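Side-chain contacts in D-xylonate dehydratase (Caulobacter crescentus, PDB 5OYN), which catalyses the dehydration of D-xylonate, and of D-gluconate with similar efficiency, using a [2Fe-2S] cluster and magnesium in the D-xylose degradation pathway: residues E171-S175 with G176-W180; D260-P264 with L265-T269; T287-Q290 with P291-A295; A540-D543 with E544-A548. All blocks are in the same frame, centred on the assembly; numbering follows the deposited sequence.

All four contacts are local, and two of them border the active site. In contact 1 the side chain of Ser175 is about 6 Å from the [2Fe-2S] cluster; in contact 3 that of Asn288 is about 4 Å from the magnesium ion. These two approach each other to about 9 Å between nearest atoms. Contact 2, about 8 Å from contact 3 at the nearest atoms, lies away from the cluster and the magnesium site, as does contact 4 on the surface. Contacts 1 to 3 belong to the N-terminal part of the dehydratase and contact 4 to the C-terminal part, its centre about 32 Å from that of contact 3. Contacts 2 and 4 both bring a valine against an isoleucine five residues on.

Contact 1: residues E171-S175 with G176-W180; sequences ELVGS and GTVIW
Val178 and Gly174 meet through the main chain where the loop after strand 171-172 turns into helix 177-187. The chief hydrogen bond runs from Val178 N to Gly174 O over 3.0 Å, with the donor nearly along the C=O axis. Thr177 N gives a second, weak bond to Ser175 O. Thr177 OG1 stands 3.5 Å from Gly174 O, a long, weak approach; Gln322 OE1 is also within reach of this hydroxyl. Gly176, at the N-cap position, has a positive phi of 77°, which favours glycine; a beta carbon here would run into Ser175 O.

Between the two segments the apolar contact is Val173 against Val178. Val173 CG1 lies 3.7 Å from Val178 CG2, each methyl being the branch set opposite its own backbone nitrogen (chi1 152° for Val173). The other Val178 branch, CG1, rests against Gly174 O at 3.5 Å, so one branch lies on the carbonyl that its own N-H engages and the other on Val173.

The other polar groups are buried and find partners nearby. Ser175 OG hydrogen-bonds Asn211 OD1, next in sequence to the cluster ligand Cys210. Gly176 O accepts from Ile179 N and sits 3.1 Å above the Trp180 ring plane, off toward the rim, without bonding NE1, which pairs with Thr501 OG1.

Around this junction, helix 193-202 packs on Val178 and Ile179, strand 167-168 covers Val173 through His168, and Leu35 and Arg39 of a neighbouring subunit pack on Ile179 and Ser175.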
loop_
_atom_site.group_PDB
_atom_site.type_symbol
_atom_site.label_atom_id
_atom_site.label_comp_id
_atom_site.label_asym_id
_atom_site.label_seq_id
_atom_site.Cartn_x
_atom_site.Cartn_y
_atom_site.Cartn_z
ATOM N N GLU A 171 13.672 8.404 32.223
ATOM C CA GLU A 171 12.828 9.556 32.505
ATOM C C GLU A 171 11.860 9.808 31.357
ATOM O O GLU A 171 12.245 9.727 30.185
ATOM C CB GLU A 171 13.676 10.813 32.749
ATOM C CG GLU A 171 14.685 10.682 33.876
ATOM C CD GLU A 171 14.046 10.543 35.261
ATOM O OE1 GLU A 171 14.533 11.215 36.201
ATOM O OE2 GLU A 171 13.077 9.762 35.427
ATOM N N LEU A 172 10.608 10.118 31.710
ATOM C CA LEU A 172 9.622 10.555 30.731
ATOM C C LEU A 172 10.087 11.822 30.031
ATOM O O LEU A 172 10.806 12.648 30.595
ATOM C CB LEU A 172 8.275 10.810 31.390
ATOM C CG LEU A 172 7.396 9.572 31.512
ATOM C CD1 LEU A 172 6.086 9.961 32.158
ATOM C CD2 LEU A 172 7.152 8.936 30.155
ATOM N N VAL A 173 9.649 11.974 28.790
ATOM C CA VAL A 173 10.173 12.989 27.895
ATOM C C VAL A 173 9.074 13.274 26.882
ATOM O O VAL A 173 8.811 12.468 25.978
ATOM C CB VAL A 173 11.487 12.514 27.243
ATOM C CG1 VAL A 173 11.697 13.150 25.887
ATOM C CG2 VAL A 173 12.663 12.839 28.143
ATOM N N GLY A 174 8.387 14.396 27.060
ATOM C CA GLY A 174 7.226 14.702 26.264
ATOM C C GLY A 174 7.584 15.542 25.052
ATOM O O GLY A 174 8.447 16.415 25.117
ATOM N N SER A 175 6.910 15.253 23.941
ATOM C CA SER A 175 7.049 16.068 22.743
ATOM C C SER A 175 6.818 17.531 23.082
ATOM O O SER A 175 5.935 17.864 23.877
ATOM C CB SER A 175 6.036 15.632 21.690
ATOM O OG SER A 175 5.885 14.237 21.747
ATOM N N GLY A 176 7.608 18.402 22.459
ATOM C CA GLY A 176 7.476 19.830 22.662
ATOM C C GLY A 176 8.081 20.277 23.977
ATOM O O GLY A 176 9.039 21.058 23.995
ATOM N N THR A 177 7.543 19.779 25.093
ATOM C CA THR A 177 8.026 20.247 26.380
ATOM C C THR A 177 9.493 19.914 26.564
ATOM O O THR A 177 10.200 20.624 27.280
ATOM C CB THR A 177 7.191 19.661 27.518
ATOM O OG1 THR A 177 7.739 18.393 27.908
ATOM C CG2 THR A 177 5.742 19.487 27.059
ATOM N N VAL A 178 9.975 18.852 25.920
ATOM C CA VAL A 178 11.397 18.545 26.003
ATOM C C VAL A 178 12.215 19.649 25.342
ATOM O O VAL A 178 13.322 19.955 25.789
ATOM C CB VAL A 178 11.682 17.142 25.408
ATOM C CG1 VAL A 178 11.658 17.140 23.873
ATOM C CG2 VAL A 178 12.999 16.602 25.921
ATOM N N ILE A 179 11.673 20.306 24.316
ATOM C CA ILE A 179 12.405 21.398 23.679
ATOM C C ILE A 179 12.546 22.581 24.634
ATOM O O ILE A 179 13.639 23.136 24.793
ATOM C CB ILE A 179 11.724 21.820 22.365
ATOM C CG1 ILE A 179 11.598 20.630 21.395
ATOM C CG2 ILE A 179 12.481 22.977 21.723
ATOM C CD1 ILE A 179 12.865 19.824 21.188
ATOM N N TRP A 180 11.447 22.988 25.284
ATOM C CA TRP A 180 11.496 24.154 26.170
ATOM C C TRP A 180 12.333 23.887 27.413
ATOM O O TRP A 180 13.048 24.783 27.874
ATOM C CB TRP A 180 10.090 24.586 26.570
ATOM C CG TRP A 180 9.070 24.302 25.532
ATOM C CD1 TRP A 180 7.896 23.618 25.698
ATOM C CD2 TRP A 180 9.124 24.683 24.159
ATOM N NE1 TRP A 180 7.218 23.546 24.505
ATOM C CE2 TRP A 180 7.953 24.188 23.542
ATOM C CE3 TRP A 180 10.047 25.392 23.385
ATOM C CZ2 TRP A 180 7.675 24.393 22.188
ATOM C CZ3 TRP A 180 9.773 25.585 22.025
ATOM C CH2 TRP A 180 8.595 25.093 21.448
#

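Contact 2: residues D260-P264 with L265-T269; sequences DDVKP and LDILT
Asp266 reaches back over Lys263 in a short, weakly bonded helical turn, 264-267, that opens with Pro264 and follows the loop leaving helix 241-259. The carboxylate is placed by CG lying beside the backbone N and opposite the carbonyl carbon (chi1 -54°), which brings Asp266 OD2 to 3.3 Å from Lys263 N. This hydrogen bond meets OD2 from above the carboxylate plane, 60° out of it. The main chain answers in the other direction, Asp266 N bonding Lys263 O at 3.1 Å, so the two residues are gripped twice.

The lysine side chain leads away from this pairing. Its chain is extended until a bend at the last torsion, which turns NZ onto Asp261 OD1 in a salt bridge; Asp261 OD2 has a long, weak ion pair with Arg16. Asp266 OD2 remains 5.8 Å from Lys263 NZ, and the ammonium does not bond it.

On another side of the turn, Val262 and Ile267 cross obliquely, CG1 of the valine touching CD1 of the isoleucine at 3.8 Å, much as in a hydrophobic staple. Pro264 CB and Leu268 CD1 lie 4.0 Å apart, and Thr149 of helix 141-151 packs against both residues. Leu268 centres an inverse gamma turn, ahead of Thr269, which caps helix 270-282. Pro264 O holds two donors: Leu268 N at 2.9 Å and Ile267 N at 2.7 Å.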
loop_
_atom_site.group_PDB
_atom_site.type_symbol
_atom_site.label_atom_id
_atom_site.label_comp_id
_atom_site.label_asym_id
_atom_site.label_seq_id
_atom_site.Cartn_x
_atom_site.Cartn_y
_atom_site.Cartn_z
ATOM N N ASP A 260 -29.605 8.824 8.930
ATOM C CA ASP A 260 -30.381 9.620 9.874
ATOM C C ASP A 260 -30.196 11.112 9.680
ATOM O O ASP A 260 -30.872 11.882 10.357
ATOM C CB ASP A 260 -30.017 9.250 11.310
ATOM C CG ASP A 260 -30.132 7.767 11.561
ATOM O OD1 ASP A 260 -30.774 7.083 10.726
ATOM O OD2 ASP A 260 -29.573 7.279 12.569
ATOM N N ASP A 261 -29.290 11.534 8.804
ATOM C CA ASP A 261 -29.179 12.935 8.404
ATOM C C ASP A 261 -28.724 13.834 9.564
ATOM O O ASP A 261 -29.164 14.978 9.685
ATOM C CB ASP A 261 -30.502 13.424 7.810
ATOM C CG ASP A 261 -30.319 14.539 6.804
ATOM O OD1 ASP A 261 -29.222 14.643 6.212
ATOM O OD2 ASP A 261 -31.279 15.320 6.615
ATOM N N VAL A 262 -27.814 13.335 10.404
ATOM C CA VAL A 262 -27.283 14.102 11.537
ATOM C C VAL A 262 -26.111 14.956 11.053
ATOM O O VAL A 262 -24.980 14.477 10.951
ATOM C CB VAL A 262 -26.853 13.190 12.685
ATOM C CG1 VAL A 262 -26.319 14.019 13.838
ATOM C CG2 VAL A 262 -27.987 12.294 13.120
ATOM N N LYS A 263 -26.370 16.240 10.798
ATOM C CA LYS A 263 -25.405 17.225 10.324
ATOM C C LYS A 263 -24.639 17.878 11.477
ATOM O O LYS A 263 -25.053 17.803 12.642
ATOM C CB LYS A 263 -26.121 18.305 9.513
ATOM C CG LYS A 263 -26.726 17.819 8.202
ATOM C CD LYS A 263 -27.541 18.929 7.549
ATOM C CE LYS A 263 -28.250 18.442 6.310
ATOM N NZ LYS A 263 -28.580 16.999 6.479
ATOM N N PRO A 264 -23.496 18.513 11.182
ATOM C CA PRO A 264 -22.797 19.282 12.229
ATOM C C PRO A 264 -23.665 20.333 12.906
ATOM O O PRO A 264 -23.648 20.446 14.141
ATOM C CB PRO A 264 -21.624 19.923 11.466
ATOM C CG PRO A 264 -21.397 19.065 10.296
ATOM C CD PRO A 264 -22.692 18.383 9.956
ATOM N N LEU A 265 -24.419 21.120 12.129
ATOM C CA LEU A 265 -25.242 22.179 12.711
ATOM C C LEU A 265 -26.281 21.642 13.695
ATOM O O LEU A 265 -26.846 22.423 14.464
ATOM C CB LEU A 265 -25.925 22.987 11.596
ATOM C CG LEU A 265 -25.017 23.994 10.873
ATOM C CD1 LEU A 265 -25.701 24.659 9.700
ATOM C CD2 LEU A 265 -24.463 25.054 11.827
ATOM N N ASP A 266 -26.538 20.332 13.699
ATOM C CA ASP A 266 -27.386 19.739 14.725
ATOM C C ASP A 266 -26.613 19.454 16.003
ATOM O O ASP A 266 -27.210 19.389 17.084
ATOM C CB ASP A 266 -28.017 18.441 14.215
ATOM C CG ASP A 266 -28.750 18.620 12.901
ATOM O OD1 ASP A 266 -29.069 19.780 12.544
ATOM O OD2 ASP A 266 -29.010 17.598 12.225
ATOM N N ILE A 267 -25.299 19.266 15.897
ATOM C CA ILE A 267 -24.490 18.881 17.048
ATOM C C ILE A 267 -23.874 20.095 17.728
ATOM O O ILE A 267 -23.858 20.185 18.959
ATOM C CB ILE A 267 -23.405 17.881 16.604
ATOM C CG1 ILE A 267 -24.040 16.705 15.857
ATOM C CG2 ILE A 267 -22.605 17.401 17.808
ATOM C CD1 ILE A 267 -24.450 15.554 16.767
ATOM N N LEU A 268 -23.383 21.039 16.927
ATOM C CA LEU A 268 -22.569 22.150 17.416
ATOM C C LEU A 268 -23.475 23.310 17.817
ATOM O O LEU A 268 -23.558 24.359 17.165
ATOM C CB LEU A 268 -21.548 22.554 16.361
ATOM C CG LEU A 268 -20.711 21.354 15.913
ATOM C CD1 LEU A 268 -19.960 21.650 14.648
ATOM C CD2 LEU A 268 -19.748 20.949 17.025
ATOM N N THR A 269 -24.181 23.076 18.917
ATOM C CA THR A 269 -24.907 24.111 19.625
ATOM C C THR A 269 -23.965 24.842 20.570
ATOM O O THR A 269 -22.846 24.397 20.845
ATOM C CB THR A 269 -26.056 23.511 20.425
ATOM O OG1 THR A 269 -25.524 22.684 21.472
ATOM C CG2 THR A 269 -26.953 22.689 19.539
#

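Contact 3: residues T287-Q290 with P291-A295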
loop_
_atom_site.group_PDB
_atom_site.type_symbol
_atom_site.label_atom_id
_atom_site.label_comp_id
_atom_site.label_asym_id
_atom_site.label_seq_id
_atom_site.Cartn_x
_atom_site.Cartn_y
_atom_site.Cartn_z
ATOM N N THR A 287 -3.703 26.758 25.323
ATOM C CA THR A 287 -4.252 28.064 24.979
ATOM C C THR A 287 -4.583 28.187 23.502
ATOM O O THR A 287 -5.332 29.086 23.112
ATOM C CB THR A 287 -3.255 29.148 25.353
ATOM O OG1 THR A 287 -2.075 28.983 24.552
ATOM C CG2 THR A 287 -2.898 29.048 26.847
ATOM N N ASN A 288 -4.018 27.335 22.656
ATOM C CA ASN A 288 -4.401 27.401 21.258
ATOM C C ASN A 288 -5.818 26.902 21.049
ATOM O O ASN A 288 -6.420 27.205 20.012
ATOM C CB ASN A 288 -3.407 26.619 20.411
ATOM C CG ASN A 288 -2.055 27.271 20.383
ATOM O OD1 ASN A 288 -1.949 28.490 20.468
ATOM N ND2 ASN A 288 -1.009 26.472 20.270
ATOM N N ALA A 289 -6.372 26.167 22.021
ATOM C CA ALA A 289 -7.763 25.745 21.912
ATOM C C ALA A 289 -8.693 26.942 21.787
ATOM O O ALA A 289 -9.733 26.848 21.119
ATOM C CB ALA A 289 -8.157 24.878 23.108
ATOM N N GLN A 290 -8.318 28.096 22.391
ATOM C CA GLN A 290 -9.236 29.229 22.434
ATOM C C GLN A 290 -9.497 29.794 21.042
ATOM O O GLN A 290 -10.664 29.814 20.616
ATOM C CB GLN A 290 -8.731 30.290 23.416
ATOM C CG GLN A 290 -9.525 31.589 23.383
ATOM C CD GLN A 290 -9.026 32.580 22.349
ATOM O OE1 GLN A 290 -7.873 32.997 22.382
ATOM N NE2 GLN A 290 -9.898 32.966 21.427
ATOM N N PRO A 291 -8.489 30.251 20.284
ATOM C CA PRO A 291 -8.795 30.683 18.910
ATOM C C PRO A 291 -9.534 29.625 18.118
ATOM O O PRO A 291 -10.418 29.970 17.327
ATOM C CB PRO A 291 -7.416 30.982 18.309
ATOM C CG PRO A 291 -6.545 31.226 19.454
ATOM C CD PRO A 291 -7.050 30.371 20.580
ATOM N N HIS A 292 -9.238 28.338 18.343
ATOM C CA HIS A 292 -9.848 27.282 17.539
ATOM C C HIS A 292 -11.288 27.030 17.931
ATOM O O HIS A 292 -12.132 26.797 17.062
ATOM C CB HIS A 292 -9.066 25.975 17.666
ATOM C CG HIS A 292 -7.694 26.042 17.090
ATOM N ND1 HIS A 292 -7.425 26.663 15.889
ATOM C CD2 HIS A 292 -6.511 25.572 17.547
ATOM C CE1 HIS A 292 -6.132 26.573 15.632
ATOM N NE2 HIS A 292 -5.554 25.917 16.623
ATOM N N ILE A 293 -11.588 27.024 19.229
ATOM C CA ILE A 293 -12.972 26.786 19.623
ATOM C C ILE A 293 -13.862 27.931 19.151
ATOM O O ILE A 293 -14.994 27.709 18.707
ATOM C CB ILE A 293 -13.073 26.556 21.138
ATOM C CG1 ILE A 293 -12.494 25.180 21.482
ATOM C CG2 ILE A 293 -14.514 26.637 21.582
ATOM C CD1 ILE A 293 -12.451 24.875 22.953
ATOM N N VAL A 294 -13.350 29.164 19.183
ATOM C CA VAL A 294 -14.139 30.294 18.703
ATOM C C VAL A 294 -14.351 30.183 17.203
ATOM O O VAL A 294 -15.485 30.269 16.715
ATOM C CB VAL A 294 -13.478 31.635 19.085
ATOM C CG1 VAL A 294 -14.064 32.769 18.261
ATOM C CG2 VAL A 294 -13.668 31.929 20.566
ATOM N N ALA A 295 -13.261 29.974 16.457
ATOM C CA ALA A 295 -13.330 29.776 15.008
ATOM C C ALA A 295 -14.392 28.749 14.619
ATOM O O ALA A 295 -15.192 28.979 13.709
ATOM C CB ALA A 295 -11.960 29.347 14.474
#
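Ala289 O and Gln290 O receive Ile293 N at 2.7 Å and Val294 N at 3.1 Å, regular i to i+4 helical bonds at the beginning of helix 289-299, while the bond from His292 N to Asn288 O is weak.

Pro291 has no N-H to offer, and Gln290 lies against it. The glutamine leaves the backbone with CG opposite its own N (chi1 172°) and then bends sharply (chi2 -87°), so the amide doubles back beside the proline: Gln290 OE1 is 3.3 Å from Pro291 CD and NE2 3.6 Å from Pro291 CA. The two side chains cross at about a right angle. This buried amide is held at both ends, NE2 giving to Leu576 O and OE1 accepting from Asn509 ND2. Replacing Gln290 by an alanine would probably leave Leu576 O without its donor, take from Asn509 ND2 its stronger acceptor, and open a gap beside Pro291.

His292 CD2 approaches Asn288 O obliquely at 3.0 Å. The ring is fixed by ND1 to Arg112 and NE2 to the carboxylated Lys139, a residue of the magnesium site. Asn288 is likewise held, by Thr215 and Arg497, with Glu472 of that site alongside. On the apolar flank Ala289 CB is 4.3 Å from Ile293 CD1.

Helices 215-225 and 270-282 both pack on Ala289 and Ile293, and strand 401-404 meets Thr287 and Gln290.

Contact 4: residues A540-D543 with E544-A548; sequences ALVD and EATIA
The carboxylate of Asp543 presents one side of its plane to Thr546 and Ala545, all three donors lying on that side. Thr546 OG1 gives its proton to Asp543 OD1 over 2.6 Å, on the syn side and 29° out of the plane. Asp543 OD2 is met from farther above the plane, 58° out, by Thr546 N at 3.1 Å; Ala545 N adds a weak bond to the same oxygen. This is an N-cap: Asp543 stands just before helix 544-551 and takes up N-H groups of its first turn. Its CG lies between the backbone N and the carbonyl carbon (chi1 58°), which swings the group over the helix start. An alanine in place of Thr546 takes away the hydroxyl, and the Asp543 carboxylate, left with OD2 bonds to backbone N-H groups, is likely to turn more readily.

The cap's own carbonyl joins in, Asp543 O accepting from Ile547 N at 3.1 Å. Beside it Val542 CG1 touches Ile547 CG1 at 3.8 Å and reaches Thr546 CB at 4.1 Å. A residue just before the cap packed on one in the next turn makes a hydrophobic staple, and Trp522 lies against Ile547. The surface junction thus joins edge strand 537-540 to the helix after it.

Chemically, a negative group at the N-terminal end of a helix faces the positive end of its dipole, so Asp543 probably stays ionised and its cap gains strength from the charge.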
loop_
_atom_site.group_PDB
_atom_site.type_symbol
_atom_site.label_atom_id
_atom_site.label_comp_id
_atom_site.label_asym_id
_atom_site.label_seq_id
_atom_site.Cartn_x
_atom_site.Cartn_y
_atom_site.Cartn_z
ATOM N N ALA A 540 -0.618 48.897 31.552
ATOM C CA ALA A 540 0.610 49.667 31.492
ATOM C C ALA A 540 0.389 50.969 32.252
ATOM O O ALA A 540 -0.497 51.758 31.896
ATOM C CB ALA A 540 1.001 49.935 30.040
ATOM N N LEU A 541 1.168 51.174 33.319
ATOM C CA LEU A 541 1.131 52.408 34.111
ATOM C C LEU A 541 1.868 53.499 33.338
ATOM O O LEU A 541 3.032 53.821 33.598
ATOM C CB LEU A 541 1.744 52.180 35.486
ATOM C CG LEU A 541 1.158 50.993 36.242
ATOM C CD1 LEU A 541 1.826 50.825 37.599
ATOM C CD2 LEU A 541 -0.355 51.148 36.383
ATOM N N VAL A 542 1.166 54.065 32.356
ATOM C CA VAL A 542 1.701 55.073 31.444
ATOM C C VAL A 542 0.571 56.034 31.085
ATOM O O VAL A 542 -0.446 55.626 30.508
ATOM C CB VAL A 542 2.313 54.422 30.188
ATOM C CG1 VAL A 542 2.456 55.438 29.062
ATOM C CG2 VAL A 542 3.667 53.785 30.519
ATOM N N ASP A 543 0.751 57.316 31.413
ATOM C CA ASP A 543 -0.348 58.275 31.444
ATOM C C ASP A 543 -0.918 58.524 30.051
ATOM O O ASP A 543 -0.263 58.300 29.029
ATOM C CB ASP A 543 0.112 59.600 32.059
ATOM C CG ASP A 543 1.278 60.221 31.307
ATOM O OD1 ASP A 543 2.408 59.689 31.415
ATOM O OD2 ASP A 543 1.063 61.238 30.608
ATOM N N GLU A 544 -2.166 59.014 30.035
ATOM C CA GLU A 544 -2.898 59.242 28.790
ATOM C C GLU A 544 -2.129 60.134 27.822
ATOM O O GLU A 544 -2.264 59.992 26.599
ATOM C CB GLU A 544 -4.258 59.875 29.101
ATOM C CG GLU A 544 -5.405 58.889 29.286
ATOM C CD GLU A 544 -6.744 59.453 28.820
ATOM O OE1 GLU A 544 -6.832 60.681 28.593
ATOM O OE2 GLU A 544 -7.712 58.668 28.681
ATOM N N ALA A 545 -1.329 61.060 28.353
ATOM C CA ALA A 545 -0.618 62.022 27.518
ATOM C C ALA A 545 0.580 61.375 26.829
ATOM O O ALA A 545 0.743 61.500 25.608
ATOM C CB ALA A 545 -0.184 63.226 28.364
ATOM N N THR A 546 1.425 60.676 27.598
ATOM C CA THR A 546 2.546 59.957 26.999
ATOM C C THR A 546 2.070 58.928 25.983
ATOM O O THR A 546 2.762 58.679 24.989
ATOM C CB THR A 546 3.386 59.264 28.075
ATOM O OG1 THR A 546 3.585 60.147 29.186
ATOM C CG2 THR A 546 4.737 58.868 27.506
ATOM N N ILE A 547 0.889 58.341 26.205
ATOM C CA ILE A 547 0.393 57.296 25.312
ATOM C C ILE A 547 0.273 57.823 23.887
ATOM O O ILE A 547 0.825 57.238 22.944
ATOM C CB ILE A 547 -0.945 56.732 25.830
ATOM C CG1 ILE A 547 -0.709 55.784 27.010
ATOM C CG2 ILE A 547 -1.680 55.986 24.728
ATOM C CD1 ILE A 547 -1.972 55.090 27.506
ATOM N N ALA A 548 -0.432 58.947 23.706
ATOM C CA ALA A 548 -0.660 59.458 22.355
ATOM C C ALA A 548 0.601 60.042 21.731
ATOM O O ALA A 548 0.681 60.141 20.498
ATOM C CB ALA A 548 -1.774 60.501 22.360
#